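Local atomic coordinates of UPF0135 protein SA1388 (Staphylococcus aureus subsp. aureus, PDB entry 3LNL), a protein that is of unknown function but belongs to the NIF3 family and forms a toroid-shaped homohexamer with a dinuclear zinc centre in each subunit. Residues M115-K123 against F257-L265. The protein carries 2 engineered substitutions. Residues are numbered along the deposited sequence; the frame is centred on the assembly and turned at random. Where two conformers were deposited one is given.
Engineered in segment 115-123: Val119 (natural residue Ala).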
ATOM      1  N   MET B 115      -2.677  13.352 -35.212  1.00 14.12           N
ATOM      2  CA  MET B 115      -3.853  13.243 -36.083  1.00 13.54           C
ATOM      3  C   MET B 115      -4.933  14.256 -35.755  1.00 13.14           C
ATOM      4  O   MET B 115      -5.482  14.911 -36.655  1.00 12.42           O
ATOM      5  CB  MET B 115      -4.454  11.843 -35.997  1.00 14.01           C
ATOM      6  CG  MET B 115      -3.565  10.771 -36.628  1.00 15.12           C
ATOM      7  SD  MET B 115      -4.146   9.182 -36.131  1.00 13.79           S
ATOM      8  CE  MET B 115      -2.786   8.084 -36.640  1.00 16.44           C
ATOM      9  N   LEU B 116      -5.233  14.400 -34.477  1.00 12.53           N
ATOM     10  CA  LEU B 116      -6.180  15.418 -34.031  1.00 12.57           C
ATOM     11  C   LEU B 116      -5.753  16.833 -34.433  1.00 12.10           C
ATOM     12  O   LEU B 116      -6.522  17.576 -35.026  1.00 12.33           O
ATOM     13  CB  LEU B 116      -6.419  15.313 -32.513  1.00 11.90           C
ATOM     14  CG  LEU B 116      -7.345  14.160 -32.130  1.00 11.50           C
ATOM     15  CD1 LEU B 116      -7.239  13.916 -30.595  1.00 11.10           C
ATOM     16  CD2 LEU B 116      -8.826  14.412 -32.604  1.00  9.82           C
ATOM     17  N   ALA B 117      -4.497  17.183 -34.169  1.00 12.96           N
ATOM     18  CA  ALA B 117      -3.982  18.505 -34.512  1.00 13.09           C
ATOM     19  C   ALA B 117      -4.057  18.790 -36.011  1.00 12.95           C
ATOM     20  O   ALA B 117      -4.506  19.876 -36.438  1.00 12.99           O
ATOM     21  CB  ALA B 117      -2.531  18.678 -33.988  1.00 12.16           C
ATOM     22  N   LYS B 118      -3.700  17.798 -36.803  1.00 13.68           N
ATOM     23  CA  LYS B 118      -3.771  17.897 -38.260  1.00 15.22           C
ATOM     24  C   LYS B 118      -5.200  18.091 -38.729  1.00 14.24           C
ATOM     25  O   LYS B 118      -5.455  18.972 -39.517  1.00 13.06           O
ATOM     26  CB  LYS B 118      -3.127  16.660 -38.919  1.00 16.56           C
ATOM     27  CG  LYS B 118      -1.588  16.667 -38.891  1.00 19.44           C
ATOM     28  CD  LYS B 118      -1.025  17.764 -39.801  1.00 21.56           C
ATOM     29  CE  LYS B 118       0.490  17.656 -40.020  1.00 22.96           C
ATOM     30  NZ  LYS B 118       1.024  18.988 -40.501  1.00 21.56           N
ATOM     31  N   VAL B 119      -6.153  17.329 -38.178  1.00 14.34           N
ATOM     32  CA  VAL B 119      -7.553  17.491 -38.573  1.00 14.72           C
ATOM     33  C   VAL B 119      -8.121  18.863 -38.159  1.00 14.95           C
ATOM     34  O   VAL B 119      -8.984  19.426 -38.810  1.00 14.06           O
ATOM     35  CB  VAL B 119      -8.429  16.370 -38.014  1.00 15.70           C
ATOM     36  CG1 VAL B 119      -9.891  16.584 -38.442  1.00 16.53           C
ATOM     37  CG2 VAL B 119      -7.949  15.103 -38.482  1.00 10.71           C
ATOM     38  N   MET B 120      -7.585  19.422 -37.093  1.00 14.43           N
ATOM     39  CA  MET B 120      -7.927  20.780 -36.680  1.00 14.87           C
ATOM     40  C   MET B 120      -7.260  21.888 -37.462  1.00 14.77           C
ATOM     41  O   MET B 120      -7.589  23.052 -37.243  1.00 15.41           O
ATOM     42  CB  MET B 120      -7.616  20.955 -35.205  1.00 15.20           C
ATOM     43  CG  MET B 120      -8.458  20.093 -34.316  1.00 14.73           C
ATOM     44  SD  MET B 120      -7.917  20.269 -32.628  1.00 15.13           S
ATOM     45  CE  MET B 120      -8.634  18.812 -31.831  1.00 10.05           C
ATOM     46  N   GLY B 121      -6.358  21.533 -38.371  1.00 14.01           N
ATOM     47  CA  GLY B 121      -5.661  22.519 -39.204  1.00 15.19           C
ATOM     48  C   GLY B 121      -4.562  23.275 -38.510  1.00 14.64           C
ATOM     49  O   GLY B 121      -4.227  24.359 -38.926  1.00 14.39           O
ATOM     50  N   LEU B 122      -4.004  22.701 -37.444  1.00 14.02           N
ATOM     51  CA  LEU B 122      -3.026  23.412 -36.623  1.00 13.65           C
ATOM     52  C   LEU B 122      -1.643  23.286 -37.214  1.00 14.09           C
ATOM     53  O   LEU B 122      -1.398  22.405 -38.049  1.00 14.39           O
ATOM     54  CB  LEU B 122      -3.017  22.913 -35.195  1.00 13.17           C
ATOM     55  CG  LEU B 122      -4.396  22.891 -34.526  1.00 13.75           C
ATOM     56  CD1 LEU B 122      -4.309  22.351 -33.098  1.00 11.16           C
ATOM     57  CD2 LEU B 122      -5.090  24.272 -34.596  1.00 10.90           C
ATOM     58  N   LYS B 123      -0.762  24.184 -36.776  0.50 14.16           N
ATOM     59  CA  LYS B 123       0.620  24.286 -37.237  0.50 14.70           C
ATOM     60  C   LYS B 123       1.554  24.049 -36.056  0.50 14.34           C
ATOM     61  O   LYS B 123       1.112  24.023 -34.899  0.50 13.23           O
ATOM     62  CB  LYS B 123       0.919  25.693 -37.771  0.50 15.06           C
ATOM     63  CG  LYS B 123       0.074  26.149 -38.954  0.50 16.47           C
ATOM     64  CD  LYS B 123       0.316  25.312 -40.201  0.50 18.71           C
ATOM     65  CE  LYS B 123      -0.435  25.830 -41.395  0.50 20.02           C
ATOM     66  NZ  LYS B 123      -0.094  24.994 -42.553  0.50 23.88           N
ATOM     67  N   PHE B 257     -12.613  29.097 -31.866  1.00 12.45           N
ATOM     68  CA  PHE B 257     -11.815  27.890 -31.963  1.00 12.62           C
ATOM     69  C   PHE B 257     -12.654  26.646 -31.683  1.00 13.02           C
ATOM     70  O   PHE B 257     -12.611  25.683 -32.464  1.00 12.41           O
ATOM     71  CB  PHE B 257     -10.595  27.930 -31.044  1.00 12.64           C
ATOM     72  CG  PHE B 257      -9.706  26.746 -31.200  1.00 10.46           C
ATOM     73  CD1 PHE B 257      -9.200  26.407 -32.447  1.00 10.65           C
ATOM     74  CD2 PHE B 257      -9.400  25.941 -30.110  1.00 12.50           C
ATOM     75  CE1 PHE B 257      -8.417  25.279 -32.618  1.00 10.37           C
ATOM     76  CE2 PHE B 257      -8.581  24.848 -30.267  1.00 11.31           C
ATOM     77  CZ  PHE B 257      -8.081  24.531 -31.531  1.00 11.43           C
ATOM     78  N   ALA B 258     -13.431  26.674 -30.604  1.00 11.85           N
ATOM     79  CA  ALA B 258     -14.347  25.578 -30.317  1.00 12.80           C
ATOM     80  C   ALA B 258     -15.291  25.259 -31.499  1.00 12.92           C
ATOM     81  O   ALA B 258     -15.468  24.085 -31.856  1.00 11.81           O
ATOM     82  CB  ALA B 258     -15.161  25.843 -29.022  1.00 12.34           C
ATOM     83  N   ALA B 259     -15.860  26.290 -32.111  1.00 12.58           N
ATOM     84  CA  ALA B 259     -16.787  26.090 -33.249  1.00 13.53           C
ATOM     85  C   ALA B 259     -16.093  25.520 -34.438  1.00 14.01           C
ATOM     86  O   ALA B 259     -16.636  24.673 -35.171  1.00 14.31           O
ATOM     87  CB  ALA B 259     -17.454  27.411 -33.631  1.00 12.52           C
ATOM     88  N   ASP B 260     -14.892  26.028 -34.690  1.00 14.69           N
ATOM     89  CA  ASP B 260     -14.094  25.548 -35.827  1.00 14.31           C
ATOM     90  C   ASP B 260     -13.771  24.064 -35.728  1.00 13.18           C
ATOM     91  O   ASP B 260     -13.879  23.324 -36.705  1.00 12.77           O
ATOM     92  CB  ASP B 260     -12.789  26.351 -35.920  1.00 14.82           C
ATOM     93  CG  ASP B 260     -12.087  26.130 -37.181  1.00 16.89           C
ATOM     94  OD1 ASP B 260     -12.645  26.503 -38.233  1.00 19.25           O
ATOM     95  OD2 ASP B 260     -10.983  25.580 -37.154  1.00 21.99           O
ATOM     96  N   ILE B 261     -13.359  23.615 -34.552  1.00 12.39           N
ATOM     97  CA  ILE B 261     -12.945  22.242 -34.422  1.00 12.72           C
ATOM     98  C   ILE B 261     -14.187  21.303 -34.347  1.00 12.38           C
ATOM     99  O   ILE B 261     -14.124  20.169 -34.794  1.00 10.81           O
ATOM    100  CB  ILE B 261     -11.842  22.007 -33.310  1.00 13.10           C
ATOM    101  CG1 ILE B 261     -12.374  22.132 -31.886  1.00 12.84           C
ATOM    102  CG2 ILE B 261     -10.564  22.905 -33.589  1.00 13.49           C
ATOM    103  CD1 ILE B 261     -11.288  21.971 -30.824  1.00 13.01           C
ATOM    104  N   LYS B 262     -15.316  21.816 -33.840  1.00 11.32           N
ATOM    105  CA  LYS B 262     -16.587  21.100 -33.879  1.00 11.57           C
ATOM    106  C   LYS B 262     -16.930  20.757 -35.318  1.00 12.52           C
ATOM    107  O   LYS B 262     -17.277  19.600 -35.606  1.00 13.19           O
ATOM    108  CB  LYS B 262     -17.726  21.935 -33.261  1.00 10.62           C
ATOM    109  CG  LYS B 262     -19.128  21.264 -33.362  1.00  9.77           C
ATOM    110  CD  LYS B 262     -20.263  22.127 -32.828  1.00 11.61           C
ATOM    111  CE  LYS B 262     -21.595  21.382 -32.896  1.00 12.69           C
ATOM    112  NZ  LYS B 262     -22.750  22.188 -32.479  1.00 14.44           N
ATOM    113  N   SER B 263     -16.808  21.753 -36.216  1.00 11.71           N
ATOM    114  CA  SER B 263     -17.055  21.558 -37.621  1.00 13.03           C
ATOM    115  C   SER B 263     -16.041  20.614 -38.295  1.00 13.09           C
ATOM    116  O   SER B 263     -16.410  19.655 -38.994  1.00 12.70           O
ATOM    117  CB  SER B 263     -17.107  22.954 -38.299  1.00 12.77           C
ATOM    118  OG  SER B 263     -17.226  22.818 -39.662  1.00 17.09           O
ATOM    119  N   LYS B 264     -14.766  20.817 -38.027  1.00 13.75           N
ATOM    120  CA  LYS B 264     -13.722  20.032 -38.686  1.00 14.25           C
ATOM    121  C   LYS B 264     -13.776  18.551 -38.301  1.00 15.18           C
ATOM    122  O   LYS B 264     -13.514  17.693 -39.134  1.00 13.55           O
ATOM    123  CB  LYS B 264     -12.331  20.577 -38.362  1.00 14.32           C
ATOM    124  CG  LYS B 264     -12.005  21.821 -39.160  1.00 15.95           C
ATOM    125  CD  LYS B 264     -10.655  22.453 -38.851  1.00 17.68           C
ATOM    126  CE  LYS B 264     -10.455  23.663 -39.815  1.00 20.17           C
ATOM    127  NZ  LYS B 264      -9.533  24.637 -39.191  1.00 24.84           N
ATOM    128  N   LEU B 265     -14.094  18.263 -37.042  1.00 14.59           N
ATOM    129  CA  LEU B 265     -14.210  16.894 -36.589  1.00 15.91           C
ATOM    130  C   LEU B 265     -15.646  16.315 -36.638  1.00 16.23           C
ATOM    131  O   LEU B 265     -15.856  15.187 -36.165  1.00 17.46           O
ATOM    132  CB  LEU B 265     -13.658  16.761 -35.151  1.00 16.19           C
ATOM    133  CG  LEU B 265     -12.129  16.832 -35.014  1.00 19.06           C
ATOM    134  CD1 LEU B 265     -11.702  17.270 -33.610  1.00 23.40           C
ATOM    135  CD2 LEU B 265     -11.542  15.484 -35.301  1.00 23.17           C
TER
HETATM  136  O   HOH W   1      -8.532  25.388 -36.062  1.00 21.81           O
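The Met120 side chain lies across helix 254-264, over Ile261, and buries more surface in the contact than any other residue. Its CG rests 3.6 Å from Ile261 CG2, and the extended chain beyond crosses Ile261 at a slant until CE meets Leu265 CD1 at 3.9 Å. The other branch of Leu265, CD2, touches CG1 of the engineered Val119 (3.7 Å) and, one turn earlier in helix 112-119, Leu116, the two leucines crossing almost at right angles. At the opposite end of the contact, Leu122 CD2 approaches CE1 of Phe257 at 4.0 Å.

A polar cluster borders this apolar strip. Met120 O accepts a hydrogen bond from Lys264 NZ at 3.2 Å, with the amine well above the carbonyl plane, and a second from a water that also donates to Asp260 OD2. Lys264 reaches the carbonyl extended beyond CG (chi2 178°, chi3 177°), its CD passing close to Val119 O. One helical turn back, Asp260 positions the amine through a 2.7 Å salt bridge, made with the OD2 lone pair on the side of its other oxygen.

The Schellman motif at Gly121, with positive phi, ends helix 112-119 and leads Leu122 toward strands 240-253 and 279-285. Leu116 and Leu265 both pack on Val335, and the side chain of Leu116 lies about 5 Å from that of the zinc ligand Glu333. The contact thus joins the C-terminal end of helix 112-119 to helix 254-264 beside the metal centre; the ammonium group, already paired with Asp260, probably also eases the partial negative charge of that helix-end carbonyl.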